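Local structure of laccase (Uncultured bacterium, 4F7K) at residues E5-P10 / R48-I53; L26-G31 / K113-P118; S57-H62 / F87-R92; E43-R48 / F91-A96; I66-D71 / G394-H399. The protein probably catalyses, as a laccase of the multicopper oxidase family, the oxidation of phenolic substrates coupled to the reduction of dioxygen to water. All blocks are in the same frame, centred on the assembly; numbering follows the deposited sequence.

Contacts 1 to 4 belong to the N-terminal cupredoxin-like beta sandwich. Contacts 1 and 4 pair strand 44-51 with its sheet neighbours, strands 4-13 and 86-92, and share Arg48. Contacts 2 and 3 cross to the second sheet, which holds strands 116-122 and 59-62. Along the chain contact 1 closes before contacts 3 and 5 open, and contacts 3 and 4 lie between the two segments of contact 2. Contact 5 spans 323 residues to reach strand 395-402, yet its centre is only about 10 Å from that of contact 3. The first and last domains thus meet beside a cluster of histidines where, as in other multicopper oxidases, the trinuclear copper site probably lies.

Contact 1 (E5-P10 / R48-I53); sequences ELVAQP and RFQNQI
Leu6 and Gln50 tie the two strands together through their backbones, in parallel. Leu6 N donates to Arg48 O at 2.8 Å, and Gln50 N returns a bond to Leu6 O at 2.9 Å. Farther on, Ala8 N reaches Gln50 O at 3.0 Å and Gln52 N reaches Ala8 O at 2.8 Å. As the strand ends, Asn51 OD1 accepts from Ile53 N in an Asx turn, and Asn51 ND2 is hydrogen-bonded to Glu55 O and Val81 O.

Charge gathers on the face that carries Glu5, Val7, Arg48 and Gln50. Glu5 and Arg48 run side by side, and Glu5 OE2 sits above one face of the guanidinium, 3.4 Å from Arg48 NE, well out of its plane. This long, weak salt bridge rests on charge alone, with no N-H aimed at the oxygen; the stronger polar partner of Arg48 is Glu86 on strand 86-92.

Apolar contacts dominate the other face. Ala8 CB abuts the edge of the Phe49 ring at CE1, 3.6 Å away, and also meets Ile53 CG2 at 3.7 Å.

Chemically, the strand pair has a charged outer face and a mostly apolar inner one that looks to the second sheet, with the polar end of Asn51 satisfied by hydrogen bonds.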
# COMPACT_ATOMS: atom_id res chain seq x y z
N GLU A 5 21.28 3.54 -2.80
CA GLU A 5 21.39 2.52 -1.76
C GLU A 5 20.18 2.53 -0.83
O GLU A 5 19.74 3.59 -0.38
CB GLU A 5 22.70 2.61 -0.98
CG GLU A 5 23.82 1.75 -1.60
CD GLU A 5 24.98 1.48 -0.62
OE1 GLU A 5 24.85 1.76 0.60
OE2 GLU A 5 26.02 0.96 -1.09
N LEU A 6 19.64 1.35 -0.59
CA LEU A 6 18.50 1.17 0.29
C LEU A 6 18.93 0.21 1.39
O LEU A 6 19.00 -1.02 1.18
CB LEU A 6 17.31 0.62 -0.47
CG LEU A 6 16.00 0.44 0.28
CD1 LEU A 6 15.42 1.79 0.80
CD2 LEU A 6 15.00 -0.27 -0.61
N VAL A 7 19.27 0.76 2.56
CA VAL A 7 19.89 -0.04 3.60
C VAL A 7 18.87 -0.37 4.67
O VAL A 7 18.41 0.53 5.35
CB VAL A 7 21.11 0.65 4.25
CG1 VAL A 7 21.89 -0.36 5.09
CG2 VAL A 7 22.05 1.29 3.16
N ALA A 8 18.51 -1.64 4.77
CA ALA A 8 17.67 -2.11 5.87
C ALA A 8 18.56 -2.16 7.14
O ALA A 8 19.60 -2.83 7.14
CB ALA A 8 17.04 -3.49 5.54
N GLN A 9 18.22 -1.37 8.16
CA GLN A 9 19.07 -1.28 9.37
C GLN A 9 18.30 -0.91 10.65
O GLN A 9 17.18 -0.44 10.57
CB GLN A 9 20.20 -0.25 9.17
CG GLN A 9 19.62 1.11 8.70
CD GLN A 9 20.66 2.08 8.26
OE1 GLN A 9 21.87 1.78 8.27
NE2 GLN A 9 20.21 3.25 7.89
N PRO A 10 18.94 -1.09 11.83
CA PRO A 10 18.29 -0.55 13.04
C PRO A 10 18.18 0.97 12.96
O PRO A 10 19.10 1.63 12.50
CB PRO A 10 19.23 -0.94 14.19
CG PRO A 10 20.05 -2.16 13.60
CD PRO A 10 20.20 -1.80 12.12
N ARG A 48 20.12 -0.42 -5.00
CA ARG A 48 21.03 -1.35 -4.36
C ARG A 48 20.58 -1.60 -2.89
O ARG A 48 20.83 -0.79 -2.01
CB ARG A 48 22.50 -0.88 -4.47
CG ARG A 48 23.55 -1.90 -3.95
CD ARG A 48 25.00 -1.35 -4.04
NE ARG A 48 25.88 -1.91 -2.99
CZ ARG A 48 27.22 -1.88 -2.99
NH1 ARG A 48 27.92 -1.34 -4.00
NH2 ARG A 48 27.90 -2.41 -1.97
N PHE A 49 19.89 -2.73 -2.69
CA PHE A 49 19.47 -3.19 -1.38
C PHE A 49 20.64 -3.76 -0.57
O PHE A 49 21.36 -4.63 -1.05
CB PHE A 49 18.37 -4.25 -1.48
CG PHE A 49 17.93 -4.82 -0.15
CD1 PHE A 49 17.45 -3.99 0.88
CD2 PHE A 49 17.98 -6.18 0.07
CE1 PHE A 49 17.01 -4.54 2.11
CE2 PHE A 49 17.55 -6.75 1.29
CZ PHE A 49 17.08 -5.91 2.33
N GLN A 50 20.79 -3.27 0.66
CA GLN A 50 21.84 -3.70 1.57
C GLN A 50 21.23 -4.19 2.90
O GLN A 50 20.54 -3.44 3.57
CB GLN A 50 22.78 -2.55 1.89
CG GLN A 50 23.49 -1.97 0.70
CD GLN A 50 24.90 -2.45 0.64
OE1 GLN A 50 25.25 -3.51 1.20
NE2 GLN A 50 25.75 -1.68 -0.04
N ASN A 51 21.52 -5.43 3.26
CA ASN A 51 20.94 -6.06 4.46
C ASN A 51 21.81 -5.84 5.72
O ASN A 51 22.82 -6.54 5.92
CB ASN A 51 20.72 -7.55 4.18
CG ASN A 51 20.04 -8.28 5.32
OD1 ASN A 51 19.99 -7.81 6.46
ND2 ASN A 51 19.55 -9.48 5.02
N GLN A 52 21.44 -4.86 6.55
CA GLN A 52 22.12 -4.66 7.85
C GLN A 52 21.19 -5.00 9.04
O GLN A 52 21.23 -4.32 10.07
CB GLN A 52 22.65 -3.23 8.03
CG GLN A 52 23.62 -2.78 6.94
CD GLN A 52 24.26 -1.42 7.23
OE1 GLN A 52 23.79 -0.64 8.07
NE2 GLN A 52 25.34 -1.12 6.52
N ILE A 53 20.36 -6.03 8.90
CA ILE A 53 19.41 -6.31 9.97
C ILE A 53 19.67 -7.63 10.68
O ILE A 53 18.92 -7.98 11.61
CB ILE A 53 17.92 -6.24 9.50
CG1 ILE A 53 17.58 -7.41 8.57
CG2 ILE A 53 17.59 -4.85 8.93
CD1 ILE A 53 16.12 -7.51 8.19

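Contact 2 (L26-G31 / K113-P118); sequences LGFNGG and KGLYGP
Gly27 and Leu115 bring their CA atoms within 4.6 Å, yet no direct backbone hydrogen bond joins the two segments: Leu26 O instead takes a CA-H...O contact from Gly114 CA at 3.1 Å. Here the two sheets of the cupredoxin beta sandwich close on each other at one end, strand 23-28 from one and the entry to strand 116-122 from the other. Gly114 lacks a side chain where a CB would collide with Leu26 O.

Leu115, centre of an inverse gamma turn, carries the packing. Its CG is anti to the carbonyl carbon (chi1 -74°) and lies 3.8 Å from Leu26 CB. Its CD2 stands over one face of the Phe28 ring, 4.2 Å from the centroid, in a CH-pi contact. The Phe28 ring crosses Leu115 at about a right angle and brings CE2 to 3.4 Å from Leu115 C, with Tyr116 N at the ring edge; Tyr101 meets this ring edge-to-face. An alanine in place of Phe28 would probably open a gap between the sheets and leave Leu115 CD2 without the ring beneath it.

Water completes the join, accepting from Leu26 N at 2.9 Å and from Gly114 N at 2.8 Å.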
# COMPACT_ATOMS: atom_id res chain seq x y z
N LEU A 26 13.46 -1.56 13.06
CA LEU A 26 14.19 -1.69 11.77
C LEU A 26 13.61 -0.72 10.78
O LEU A 26 12.42 -0.54 10.74
CB LEU A 26 14.20 -3.15 11.23
CG LEU A 26 14.69 -4.25 12.20
CD1 LEU A 26 14.53 -5.62 11.56
CD2 LEU A 26 16.15 -4.05 12.73
N GLY A 27 14.46 -0.08 9.99
CA GLY A 27 13.98 0.78 8.93
C GLY A 27 14.98 0.84 7.80
O GLY A 27 15.88 -0.01 7.69
N PHE A 28 14.87 1.88 6.98
CA PHE A 28 15.69 2.01 5.80
C PHE A 28 16.33 3.36 5.85
O PHE A 28 15.63 4.36 6.04
CB PHE A 28 14.82 1.98 4.51
CG PHE A 28 14.34 0.62 4.12
CD1 PHE A 28 15.21 -0.33 3.60
CD2 PHE A 28 13.01 0.28 4.28
CE1 PHE A 28 14.72 -1.61 3.23
CE2 PHE A 28 12.53 -0.97 3.93
CZ PHE A 28 13.38 -1.90 3.39
N ASN A 29 17.63 3.41 5.65
CA ASN A 29 18.35 4.68 5.50
C ASN A 29 18.18 5.66 6.68
O ASN A 29 17.98 6.88 6.47
CB ASN A 29 17.97 5.35 4.16
CG ASN A 29 18.62 4.68 2.96
OD1 ASN A 29 19.24 3.63 3.06
ND2 ASN A 29 18.49 5.29 1.81
N GLY A 30 18.25 5.13 7.90
CA GLY A 30 18.31 5.97 9.12
C GLY A 30 16.93 6.34 9.65
O GLY A 30 16.83 7.10 10.60
N GLY A 31 15.86 5.79 9.05
CA GLY A 31 14.47 6.13 9.50
C GLY A 31 13.42 5.10 9.15
O GLY A 31 13.70 4.15 8.42
N LYS A 113 8.47 -4.61 11.26
CA LYS A 113 7.40 -3.60 11.31
C LYS A 113 7.77 -2.28 10.57
O LYS A 113 6.97 -1.74 9.79
CB LYS A 113 7.07 -3.30 12.77
CG LYS A 113 6.12 -2.15 12.97
CD LYS A 113 4.71 -2.53 12.68
CE LYS A 113 3.82 -1.83 13.74
NZ LYS A 113 2.36 -1.76 13.37
N GLY A 114 8.99 -1.80 10.78
CA GLY A 114 9.40 -0.51 10.23
C GLY A 114 9.95 -0.53 8.82
O GLY A 114 10.32 0.52 8.27
N LEU A 115 10.02 -1.73 8.24
CA LEU A 115 10.76 -1.94 6.99
C LEU A 115 9.81 -1.73 5.82
O LEU A 115 9.38 -2.66 5.18
CB LEU A 115 11.37 -3.36 6.92
CG LEU A 115 12.60 -3.65 7.79
CD1 LEU A 115 13.02 -5.09 7.72
CD2 LEU A 115 13.77 -2.76 7.39
N TYR A 116 9.45 -0.47 5.58
CA TYR A 116 8.63 -0.14 4.46
C TYR A 116 8.84 1.34 4.15
O TYR A 116 9.46 2.09 4.95
CB TYR A 116 7.15 -0.35 4.79
CG TYR A 116 6.64 0.64 5.81
CD1 TYR A 116 6.00 1.81 5.43
CD2 TYR A 116 6.82 0.39 7.18
CE1 TYR A 116 5.51 2.69 6.40
CE2 TYR A 116 6.38 1.26 8.14
CZ TYR A 116 5.69 2.38 7.75
OH TYR A 116 5.23 3.21 8.73
N GLY A 117 8.31 1.73 2.98
CA GLY A 117 8.21 3.10 2.57
C GLY A 117 7.42 3.21 1.25
O GLY A 117 6.98 2.20 0.67
N PRO A 118 7.23 4.45 0.79
CA PRO A 118 6.45 4.74 -0.38
C PRO A 118 7.29 4.78 -1.65
O PRO A 118 8.48 5.16 -1.64
CB PRO A 118 5.87 6.11 -0.07
CG PRO A 118 6.94 6.76 0.76
CD PRO A 118 7.63 5.68 1.51
O HOH W 1 10.78 -2.73 12.73

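Contact 3 (S57-H62 / F87-R92); sequences SAVHWH and FEYSFR
Trp61 presents its edge to the face of Tyr89, the planes 70° apart and the five-membered ring centroid 4.9 Å from the Tyr89 centroid. Trp61 CZ2 lies 3.4 Å from Tyr89 CG, while NE1 sits 3.3 Å from Tyr89 CD1. Phe87 packs on the other face of Tyr89. Phe91 approaches the indole obliquely, at 48°, with its CE2 over one face of Trp61 and its CZ 3.9 Å from Trp61 CD2; Val59 CG1 covers the opposite face.

At the ring's far end, Val59 N points straight at Tyr89 OH, 3.1 Å away with an angle of 179° at the hydrogen. The same hydroxyl is hydrogen-bonded to Gln78.

These strands come from different sheets, the axes of segments 59-62 and 87-92 10.2 Å apart at closest approach. Trp61 turns inward, whereas its neighbours His60 and His62 form an HXH motif of the kind that binds copper in multicopper oxidases. An aromatic cluster whose tyrosine hydroxyl is buried but hydrogen-bonded therefore backs a probable metal-binding strand.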
# COMPACT_ATOMS: atom_id res chain seq x y z
N SER A 57 16.62 -11.44 4.23
CA SER A 57 15.64 -10.44 3.86
C SER A 57 15.56 -10.29 2.35
O SER A 57 16.33 -10.92 1.62
CB SER A 57 15.97 -9.09 4.48
OG SER A 57 14.82 -8.26 4.39
N ALA A 58 14.59 -9.50 1.91
CA ALA A 58 14.40 -9.14 0.51
C ALA A 58 13.31 -8.09 0.50
O ALA A 58 12.62 -7.91 1.52
CB ALA A 58 14.00 -10.38 -0.33
N VAL A 59 13.16 -7.38 -0.64
CA VAL A 59 12.20 -6.29 -0.75
C VAL A 59 11.14 -6.54 -1.84
O VAL A 59 11.49 -6.89 -2.97
CB VAL A 59 12.90 -4.94 -1.00
CG1 VAL A 59 11.85 -3.81 -1.05
CG2 VAL A 59 13.94 -4.63 0.12
N HIS A 60 9.86 -6.41 -1.47
CA HIS A 60 8.76 -6.51 -2.43
C HIS A 60 8.30 -5.11 -2.82
O HIS A 60 8.15 -4.24 -1.98
CB HIS A 60 7.60 -7.35 -1.87
CG HIS A 60 6.42 -7.43 -2.78
ND1 HIS A 60 6.52 -7.82 -4.10
CD2 HIS A 60 5.10 -7.18 -2.57
CE1 HIS A 60 5.33 -7.79 -4.67
NE2 HIS A 60 4.45 -7.42 -3.76
N TRP A 61 8.12 -4.88 -4.11
CA TRP A 61 7.64 -3.61 -4.63
C TRP A 61 6.15 -3.84 -4.86
O TRP A 61 5.75 -4.44 -5.86
CB TRP A 61 8.44 -3.20 -5.90
CG TRP A 61 9.88 -3.51 -5.70
CD1 TRP A 61 10.51 -4.69 -6.00
CD2 TRP A 61 10.85 -2.69 -5.03
NE1 TRP A 61 11.83 -4.64 -5.60
CE2 TRP A 61 12.06 -3.43 -5.00
CE3 TRP A 61 10.83 -1.39 -4.50
CZ2 TRP A 61 13.24 -2.92 -4.41
CZ3 TRP A 61 12.01 -0.87 -3.94
CH2 TRP A 61 13.19 -1.65 -3.89
N HIS A 62 5.35 -3.34 -3.93
CA HIS A 62 3.93 -3.69 -3.79
C HIS A 62 3.02 -3.01 -4.82
O HIS A 62 2.83 -1.80 -4.77
CB HIS A 62 3.47 -3.37 -2.34
CG HIS A 62 2.17 -4.03 -1.98
ND1 HIS A 62 2.08 -4.99 -1.00
CD2 HIS A 62 0.92 -3.90 -2.49
CE1 HIS A 62 0.83 -5.43 -0.92
NE2 HIS A 62 0.10 -4.76 -1.80
N PHE A 87 21.57 -6.89 -2.92
CA PHE A 87 20.79 -7.28 -4.08
C PHE A 87 20.52 -6.03 -4.90
O PHE A 87 20.12 -4.99 -4.39
CB PHE A 87 19.44 -7.92 -3.68
CG PHE A 87 18.78 -8.66 -4.80
CD1 PHE A 87 18.98 -10.04 -4.96
CD2 PHE A 87 17.96 -8.00 -5.72
CE1 PHE A 87 18.39 -10.73 -6.01
CE2 PHE A 87 17.37 -8.69 -6.77
CZ PHE A 87 17.58 -10.05 -6.91
N GLU A 88 20.72 -6.17 -6.19
CA GLU A 88 20.50 -5.07 -7.11
C GLU A 88 19.08 -5.18 -7.68
O GLU A 88 18.77 -6.11 -8.44
CB GLU A 88 21.55 -5.14 -8.22
CG GLU A 88 21.94 -3.79 -8.79
CD GLU A 88 23.27 -3.28 -8.24
OE1 GLU A 88 24.27 -3.25 -9.01
OE2 GLU A 88 23.32 -2.92 -7.05
N TYR A 89 18.20 -4.26 -7.29
CA TYR A 89 16.85 -4.24 -7.89
C TYR A 89 16.79 -3.23 -9.02
O TYR A 89 17.01 -2.03 -8.82
CB TYR A 89 15.75 -3.92 -6.88
CG TYR A 89 15.54 -5.01 -5.86
CD1 TYR A 89 14.74 -6.13 -6.17
CD2 TYR A 89 16.14 -4.94 -4.58
CE1 TYR A 89 14.53 -7.15 -5.23
CE2 TYR A 89 15.94 -5.98 -3.64
CZ TYR A 89 15.13 -7.07 -3.98
OH TYR A 89 14.92 -8.07 -3.07
N SER A 90 16.47 -3.71 -10.20
CA SER A 90 16.40 -2.82 -11.33
C SER A 90 15.21 -3.14 -12.24
O SER A 90 15.16 -4.19 -12.87
CB SER A 90 17.72 -2.85 -12.09
OG SER A 90 17.51 -2.35 -13.39
N PHE A 91 14.25 -2.22 -12.31
CA PHE A 91 13.05 -2.41 -13.11
C PHE A 91 12.51 -1.08 -13.62
O PHE A 91 12.68 -0.03 -12.99
CB PHE A 91 11.98 -3.11 -12.27
CG PHE A 91 11.72 -2.42 -10.96
CD1 PHE A 91 10.74 -1.45 -10.86
CD2 PHE A 91 12.47 -2.75 -9.83
CE1 PHE A 91 10.52 -0.81 -9.67
CE2 PHE A 91 12.24 -2.11 -8.63
CZ PHE A 91 11.28 -1.15 -8.54
N ARG A 92 11.85 -1.16 -14.78
CA ARG A 92 11.09 -0.04 -15.34
C ARG A 92 9.71 -0.03 -14.68
O ARG A 92 9.10 -1.09 -14.52
CB ARG A 92 10.97 -0.16 -16.87
CG ARG A 92 12.28 0.18 -17.61
CD ARG A 92 12.08 0.40 -19.14
NE ARG A 92 13.36 0.57 -19.87
CZ ARG A 92 13.99 1.74 -20.00
NH1 ARG A 92 13.48 2.84 -19.48
NH2 ARG A 92 15.14 1.80 -20.68

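Contact 4 (E43-R48 / F91-A96); sequences EVFDIR and FRAPDA
Phe45 and Phe91 lie with their ring planes 25° apart but slid so far, 5.4 Å between centroids, that they hardly overlap. They belong to an antiparallel strand pair of the cupredoxin sandwich, with strand 86-92 at the margin of its sheet. What covers the Phe91 face is Phe45 CB, 4.0 Å from the ring centre in a CH-pi contact. The Phe45 ring, for its part, takes Ala93 CB in plane at its edge, 3.7 Å from CE2. A third flat group, the Arg92 guanidinium, has Val44 CG2 over one face, 3.4 Å from NH1, and the same NH1 is hydrogen-bonded to Gly42 O.

Phe45 and Phe91 form a hydrogen-bonded pair: Phe45 N gives to Phe91 O at 2.8 Å, and Phe91 N to Phe45 O at 3.1 Å. Val44 and Arg92 make the next, non-hydrogen-bonded pair, on the outer face.

A chi1 of 52° puts Phe91 CG between the backbone N and the carbonyl carbon; its ring atom CZ lies 4.2 Å from Ile47 CD1. Phe45 continues inward to Leu37, Ala39, Leu119 and Val121 of the other sheet, so the aromatic pair helps fill the space between the layers. Just beyond the end of strand 86-92, Ala93 N donates to Glu43 O at 3.1 Å.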
# COMPACT_ATOMS: atom_id res chain seq x y z
N GLU A 43 10.40 5.02 -16.66
CA GLU A 43 11.80 5.10 -16.27
C GLU A 43 12.25 3.94 -15.38
O GLU A 43 11.45 3.18 -14.84
CB GLU A 43 12.08 6.40 -15.52
CG GLU A 43 11.96 7.70 -16.29
CD GLU A 43 12.37 8.92 -15.42
OE1 GLU A 43 12.25 8.87 -14.14
OE2 GLU A 43 12.81 9.93 -16.02
N VAL A 44 13.56 3.82 -15.24
CA VAL A 44 14.16 2.73 -14.52
C VAL A 44 14.44 3.13 -13.08
O VAL A 44 15.01 4.19 -12.84
CB VAL A 44 15.48 2.27 -15.18
CG1 VAL A 44 15.94 0.94 -14.59
CG2 VAL A 44 15.30 2.12 -16.66
N PHE A 45 13.98 2.30 -12.15
CA PHE A 45 14.43 2.34 -10.76
C PHE A 45 15.62 1.40 -10.66
O PHE A 45 15.51 0.22 -10.98
CB PHE A 45 13.37 1.74 -9.83
CG PHE A 45 12.27 2.69 -9.46
CD1 PHE A 45 12.39 3.51 -8.32
CD2 PHE A 45 11.07 2.73 -10.20
CE1 PHE A 45 11.33 4.37 -7.96
CE2 PHE A 45 10.02 3.59 -9.84
CZ PHE A 45 10.15 4.41 -8.72
N ASP A 46 16.75 1.93 -10.23
CA ASP A 46 17.93 1.13 -9.98
C ASP A 46 18.25 1.25 -8.48
O ASP A 46 18.67 2.31 -8.02
CB ASP A 46 19.09 1.63 -10.86
CG ASP A 46 18.85 1.37 -12.36
OD1 ASP A 46 18.61 0.20 -12.74
OD2 ASP A 46 18.92 2.31 -13.18
N ILE A 47 18.04 0.16 -7.73
CA ILE A 47 18.10 0.17 -6.26
C ILE A 47 19.11 -0.87 -5.75
O ILE A 47 19.00 -2.05 -6.07
CB ILE A 47 16.68 -0.08 -5.70
CG1 ILE A 47 15.79 1.12 -6.05
CG2 ILE A 47 16.68 -0.31 -4.16
CD1 ILE A 47 14.27 0.80 -6.27
N ARG A 48 20.12 -0.42 -5.00
CA ARG A 48 21.03 -1.35 -4.36
C ARG A 48 20.58 -1.60 -2.89
O ARG A 48 20.83 -0.79 -2.01
CB ARG A 48 22.50 -0.88 -4.47
CG ARG A 48 23.55 -1.90 -3.95
CD ARG A 48 25.00 -1.35 -4.04
NE ARG A 48 25.88 -1.91 -2.99
CZ ARG A 48 27.22 -1.88 -2.99
NH1 ARG A 48 27.92 -1.34 -4.00
NH2 ARG A 48 27.90 -2.41 -1.97
N PHE A 91 14.25 -2.22 -12.31
CA PHE A 91 13.05 -2.41 -13.11
C PHE A 91 12.51 -1.08 -13.62
O PHE A 91 12.68 -0.03 -12.99
CB PHE A 91 11.98 -3.11 -12.27
CG PHE A 91 11.72 -2.42 -10.96
CD1 PHE A 91 10.74 -1.45 -10.86
CD2 PHE A 91 12.47 -2.75 -9.83
CE1 PHE A 91 10.52 -0.81 -9.67
CE2 PHE A 91 12.24 -2.11 -8.63
CZ PHE A 91 11.28 -1.15 -8.54
N ARG A 92 11.85 -1.16 -14.78
CA ARG A 92 11.09 -0.04 -15.34
C ARG A 92 9.71 -0.03 -14.68
O ARG A 92 9.10 -1.09 -14.52
CB ARG A 92 10.97 -0.16 -16.87
CG ARG A 92 12.28 0.18 -17.61
CD ARG A 92 12.08 0.40 -19.14
NE ARG A 92 13.36 0.57 -19.87
CZ ARG A 92 13.99 1.74 -20.00
NH1 ARG A 92 13.48 2.84 -19.48
NH2 ARG A 92 15.14 1.80 -20.68
N ALA A 93 9.25 1.14 -14.24
CA ALA A 93 7.90 1.24 -13.68
C ALA A 93 6.95 1.69 -14.78
O ALA A 93 7.11 2.78 -15.33
CB ALA A 93 7.87 2.19 -12.48
N PRO A 94 5.98 0.84 -15.14
CA PRO A 94 5.17 1.15 -16.32
C PRO A 94 3.88 1.91 -15.99
O PRO A 94 3.22 2.43 -16.90
CB PRO A 94 4.84 -0.25 -16.87
CG PRO A 94 4.70 -1.08 -15.59
CD PRO A 94 5.67 -0.50 -14.59
N ASP A 95 3.49 1.96 -14.72
CA ASP A 95 2.26 2.65 -14.33
C ASP A 95 2.48 3.80 -13.40
O ASP A 95 3.22 3.68 -12.41
CB ASP A 95 1.25 1.72 -13.68
CG ASP A 95 1.12 0.44 -14.41
OD1 ASP A 95 0.72 0.47 -15.59
OD2 ASP A 95 1.45 -0.60 -13.81
N ALA A 96 1.80 4.90 -13.69
CA ALA A 96 1.88 6.07 -12.85
C ALA A 96 1.03 5.84 -11.60
O ALA A 96 -0.11 5.42 -11.71
CB ALA A 96 1.41 7.31 -13.59

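Contact 5 (I66-D71 / G394-H399); sequences IDNAMD and GNWLLH
Trp396 reaches from strand 395-402 to Ile66, Asn68 and Asp71 of the loop 66-71. From CB, a chi1 of -55° starts the indole toward the loop at CG, anti to the carbonyl carbon. Along the five-membered ring, NE1 makes a weak hydrogen bond to Asn392 O. The benzene ring does most of the touching: CE3 and CZ3 run beside the Asp71 carboxylate, CZ3 being 3.6 Å from Asp71 CG, with the two planes 70° apart. At the tip, CH2 meets Ile66 O at 3.4 Å, while CZ2 lies 3.5 Å from Asn68 CB. The Asn68 amide leans over one face of the indole, at 56° to it.

Water closes the polar side, donating to Asp71 OD2 at 2.6 Å and to Asn395 O at 2.9 Å, and accepting from Leu397 N at 3.0 Å. An alanine at Trp396 would probably open a gap between Ile66, Asn68 and Asp71 and leave Asn392 O without its weak N-H partner.

Asp71 OD2 is also hydrogen-bonded to His356 ND1, and Asp71 O to His60 ND1. A carboxylate hydrogen-bonded to a histidine that is probably a copper ligand is consistent with a second-shell position near the trinuclear centre of multicopper oxidases.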
# COMPACT_ATOMS: atom_id res chain seq x y z
N ILE A 66 5.97 -5.54 -12.78
CA ILE A 66 7.37 -5.47 -13.24
C ILE A 66 7.98 -6.82 -13.60
O ILE A 66 7.34 -7.87 -13.45
CB ILE A 66 8.26 -4.80 -12.16
CG1 ILE A 66 8.26 -5.63 -10.86
CG2 ILE A 66 7.84 -3.36 -11.94
CD1 ILE A 66 9.29 -5.17 -9.81
N ASP A 67 9.24 -6.78 -14.06
CA ASP A 67 10.01 -8.00 -14.29
C ASP A 67 10.01 -8.89 -13.03
O ASP A 67 10.33 -8.44 -11.92
CB ASP A 67 11.43 -7.65 -14.75
CG ASP A 67 12.39 -8.86 -14.78
OD1 ASP A 67 11.94 -10.03 -14.68
OD2 ASP A 67 13.62 -8.61 -14.89
N ASN A 68 9.64 -10.15 -13.24
CA ASN A 68 9.45 -11.13 -12.19
C ASN A 68 10.68 -11.35 -11.33
O ASN A 68 10.55 -11.60 -10.14
CB ASN A 68 8.99 -12.48 -12.78
CG ASN A 68 8.59 -13.52 -11.70
OD1 ASN A 68 7.80 -13.23 -10.78
ND2 ASN A 68 9.15 -14.72 -11.82
N ALA A 69 11.87 -11.25 -11.95
CA ALA A 69 13.14 -11.51 -11.27
C ALA A 69 13.37 -10.50 -10.16
O ALA A 69 14.20 -10.73 -9.28
CB ALA A 69 14.31 -11.49 -12.27
N MET A 70 12.59 -9.41 -10.21
CA MET A 70 12.74 -8.28 -9.33
C MET A 70 11.64 -8.19 -8.24
O MET A 70 11.61 -7.21 -7.47
CB MET A 70 12.76 -7.01 -10.16
CG MET A 70 13.97 -6.83 -11.11
SD MET A 70 15.53 -6.92 -10.21
CE MET A 70 16.25 -8.49 -10.74
N ASP A 71 10.76 -9.19 -8.16
CA ASP A 71 9.52 -9.13 -7.36
C ASP A 71 9.77 -9.26 -5.84
O ASP A 71 8.94 -8.85 -5.02
CB ASP A 71 8.57 -10.23 -7.83
CG ASP A 71 7.14 -10.10 -7.28
OD1 ASP A 71 6.55 -9.00 -7.37
OD2 ASP A 71 6.59 -11.12 -6.80
N GLY A 394 5.89 -15.30 -15.29
CA GLY A 394 6.77 -15.82 -14.28
C GLY A 394 5.96 -16.46 -13.18
O GLY A 394 4.84 -16.92 -13.43
N ASN A 395 6.55 -16.52 -11.99
CA ASN A 395 6.01 -17.20 -10.80
C ASN A 395 5.66 -16.16 -9.74
O ASN A 395 6.55 -15.41 -9.27
CB ASN A 395 7.00 -18.23 -10.29
CG ASN A 395 7.27 -19.34 -11.31
OD1 ASN A 395 8.38 -19.85 -11.42
ND2 ASN A 395 6.26 -19.67 -12.08
N TRP A 396 4.36 -16.09 -9.42
CA TRP A 396 3.76 -14.99 -8.71
C TRP A 396 2.98 -15.40 -7.47
O TRP A 396 1.88 -15.95 -7.56
CB TRP A 396 2.84 -14.19 -9.62
CG TRP A 396 3.52 -13.74 -10.83
CD1 TRP A 396 3.46 -14.32 -12.06
CD2 TRP A 396 4.39 -12.60 -10.97
NE1 TRP A 396 4.21 -13.61 -12.96
CE2 TRP A 396 4.79 -12.55 -12.32
CE3 TRP A 396 4.84 -11.62 -10.08
CZ2 TRP A 396 5.64 -11.56 -12.82
CZ3 TRP A 396 5.71 -10.62 -10.58
CH2 TRP A 396 6.08 -10.60 -11.94
N LEU A 397 3.54 -15.07 -6.31
CA LEU A 397 2.86 -15.24 -5.04
C LEU A 397 1.44 -14.69 -5.06
O LEU A 397 1.19 -13.60 -5.53
CB LEU A 397 3.67 -14.54 -3.94
CG LEU A 397 3.30 -14.77 -2.47
CD1 LEU A 397 3.60 -16.19 -2.03
CD2 LEU A 397 4.10 -13.79 -1.60
N LEU A 398 0.51 -15.50 -4.57
CA LEU A 398 -0.81 -15.02 -4.16
C LEU A 398 -0.82 -15.14 -2.63
O LEU A 398 -0.73 -16.23 -2.05
CB LEU A 398 -1.93 -15.81 -4.82
CG LEU A 398 -3.41 -15.49 -4.59
CD1 LEU A 398 -3.77 -14.05 -4.87
CD2 LEU A 398 -4.25 -16.38 -5.49
N HIS A 399 -0.86 -14.00 -1.97
CA HIS A 399 -0.61 -13.96 -0.55
C HIS A 399 -1.91 -13.68 0.17
O HIS A 399 -2.51 -12.65 -0.05
CB HIS A 399 0.45 -12.89 -0.23
CG HIS A 399 0.81 -12.81 1.22
ND1 HIS A 399 0.70 -13.88 2.08
CD2 HIS A 399 1.30 -11.79 1.96
CE1 HIS A 399 1.09 -13.52 3.29
NE2 HIS A 399 1.46 -12.25 3.25
O HOH W 2 6.18 -13.71 -6.95